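PDB 3HJL: flagellar motor switch protein fliG from Aquifex aeolicus, which probably forms part of the rotor-mounted switch complex at the base of the flagellar basal body, helping to set the direction of flagellar rotation. Local coordinates for residues A16-S21 with E62-E67. Numbering follows the deposited sequence.
Sequences AVLLLS and EELLDE
The carbonyl oxygen of Val17 is gripped twice by one residue a turn later: Ser21 OG donates to Val17 O at 2.8 Å, and Ser21 N reaches Val17 O at 2.9 Å in a weak backbone bond. The hydroxyl approaches from above the carbonyl plane, 41° out of it; this bond stays within helix 7-21. No hydrogen bond crosses to 62-67, and the joint itself is apolar helix-helix packing within the all-helical N-terminal domain of FliG, between helix 7-21 and helix 54-70. The backbones come nearest at Leu18 and Leu64, whose CA atoms lie 8.1 Å apart, a separation bridged by side chains alone. Leu64 does the bridging, with one methyl for each of two consecutive residues opposite. Its CD1 meets Val17 CG1 at 4.1 Å; that methyl of Val17 is the branch anti to the backbone N (chi1 177°). Only 124 Å² is buried between the two segments, yet Val17 and Leu64 are both buried; Ile85 of helix 78-88 touches both, and Leu49 also packs on Val17. Charge adds a second link between the same helices: Lys14, one turn before Leu18, forms salt bridges with Glu63 and Glu67. On the partly exposed flank, Leu18 offers a branch point as well as a methyl, with Leu64 CD2 lying 3.9 Å from Leu18 CG and equally 3.9 Å from Leu18 CD2.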
loop_
_atom_site.group_PDB
_atom_site.type_symbol
_atom_site.label_atom_id
_atom_site.label_comp_id
_atom_site.label_asym_id
_atom_site.label_seq_id
_atom_site.Cartn_x
_atom_site.Cartn_y
_atom_site.Cartn_z
ATOM N N ALA A 16 -26.383 38.816 10.331
ATOM C CA ALA A 16 -25.096 39.156 9.708
ATOM C C ALA A 16 -24.749 38.216 8.552
ATOM O O ALA A 16 -24.340 38.666 7.480
ATOM C CB ALA A 16 -23.978 39.130 10.752
ATOM N N VAL A 17 -24.922 36.916 8.778
ATOM C CA VAL A 17 -24.630 35.910 7.762
ATOM C C VAL A 17 -25.622 35.990 6.601
ATOM O O VAL A 17 -25.216 35.902 5.446
ATOM C CB VAL A 17 -24.598 34.479 8.356
ATOM C CG1 VAL A 17 -24.368 33.450 7.254
ATOM C CG2 VAL A 17 -23.491 34.359 9.426
ATOM N N LEU A 18 -26.910 36.173 6.914
ATOM C CA LEU A 18 -27.948 36.364 5.892
ATOM C C LEU A 18 -27.644 37.555 4.991
ATOM O O LEU A 18 -27.710 37.439 3.761
ATOM C CB LEU A 18 -29.333 36.558 6.526
ATOM C CG LEU A 18 -30.106 35.336 7.027
ATOM C CD1 LEU A 18 -31.404 35.783 7.734
ATOM C CD2 LEU A 18 -30.436 34.384 5.868
ATOM N N LEU A 19 -27.301 38.691 5.604
ATOM C CA LEU A 19 -26.952 39.913 4.857
ATOM C C LEU A 19 -25.907 39.630 3.762
ATOM O O LEU A 19 -26.057 40.062 2.617
ATOM C CB LEU A 19 -26.426 41.000 5.815
ATOM C CG LEU A 19 -26.050 42.373 5.229
ATOM C CD1 LEU A 19 -27.287 43.098 4.694
ATOM C CD2 LEU A 19 -25.336 43.219 6.268
ATOM N N LEU A 20 -24.884 38.868 4.124
ATOM C CA LEU A 20 -23.789 38.541 3.215
ATOM C C LEU A 20 -24.060 37.355 2.255
ATOM O O LEU A 20 -23.456 37.295 1.192
ATOM C CB LEU A 20 -22.533 38.261 4.041
ATOM C CG LEU A 20 -22.073 39.432 4.919
ATOM C CD1 LEU A 20 -21.125 38.947 5.991
ATOM C CD2 LEU A 20 -21.437 40.517 4.058
ATOM N N SER A 21 -24.975 36.449 2.632
ATOM C CA SER A 21 -25.252 35.196 1.897
ATOM C C SER A 21 -26.459 35.231 0.950
ATOM O O SER A 21 -26.463 34.526 -0.054
ATOM C CB SER A 21 -25.454 34.053 2.891
ATOM O OG SER A 21 -24.317 33.900 3.731
ATOM N N GLU A 62 -28.400 24.903 5.861
ATOM C CA GLU A 62 -29.666 24.247 5.543
ATOM C C GLU A 62 -30.799 24.623 6.500
ATOM O O GLU A 62 -31.965 24.610 6.105
ATOM C CB GLU A 62 -29.478 22.731 5.506
ATOM C CG GLU A 62 -28.706 22.268 4.274
ATOM C CD GLU A 62 -28.337 20.802 4.319
ATOM O OE1 GLU A 62 -28.698 20.115 5.301
ATOM O OE2 GLU A 62 -27.674 20.336 3.368
ATOM N N GLU A 63 -30.459 24.925 7.754
ATOM C CA GLU A 63 -31.439 25.429 8.706
ATOM C C GLU A 63 -31.861 26.825 8.262
ATOM O O GLU A 63 -33.046 27.067 8.074
ATOM C CB GLU A 63 -30.882 25.475 10.130
ATOM C CG GLU A 63 -31.976 25.661 11.198
ATOM C CD GLU A 63 -31.495 26.382 12.447
ATOM O OE1 GLU A 63 -31.019 27.541 12.329
ATOM O OE2 GLU A 63 -31.660 25.813 13.550
ATOM N N LEU A 64 -30.881 27.716 8.076
ATOM C CA LEU A 64 -31.113 29.099 7.590
ATOM C C LEU A 64 -31.917 29.151 6.303
ATOM O O LEU A 64 -32.782 30.011 6.152
ATOM C CB LEU A 64 -29.789 29.848 7.331
ATOM C CG LEU A 64 -29.135 30.693 8.420
ATOM C CD1 LEU A 64 -27.792 31.234 7.925
ATOM C CD2 LEU A 64 -30.044 31.840 8.828
ATOM N N LEU A 65 -31.585 28.264 5.363
ATOM C CA LEU A 65 -32.282 28.194 4.085
ATOM C C LEU A 65 -33.753 27.816 4.284
ATOM O O LEU A 65 -34.635 28.450 3.711
ATOM C CB LEU A 65 -31.577 27.202 3.149
ATOM C CG LEU A 65 -32.036 27.106 1.688
ATOM C CD1 LEU A 65 -31.891 28.445 0.959
ATOM C CD2 LEU A 65 -31.245 26.017 0.973
ATOM N N ASP A 66 -34.007 26.803 5.113
ATOM C CA ASP A 66 -35.380 26.372 5.434
ATOM C C ASP A 66 -36.160 27.439 6.214
ATOM O O ASP A 66 -37.364 27.603 6.027
ATOM C CB ASP A 66 -35.346 25.070 6.246
ATOM C CG ASP A 66 -36.739 24.522 6.540
ATOM O OD1 ASP A 66 -37.527 24.320 5.583
ATOM O OD2 ASP A 66 -37.039 24.279 7.728
ATOM N N GLU A 67 -35.448 28.155 7.077
ATOM C CA GLU A 67 -36.015 29.194 7.936
ATOM C C GLU A 67 -36.502 30.393 7.114
ATOM O O GLU A 67 -37.616 30.879 7.324
ATOM C CB GLU A 67 -34.946 29.640 8.954
ATOM C CG GLU A 67 -35.462 30.255 10.226
ATOM C CD GLU A 67 -34.412 30.228 11.335
ATOM O OE1 GLU A 67 -33.405 30.969 11.236
ATOM O OE2 GLU A 67 -34.598 29.458 12.306
#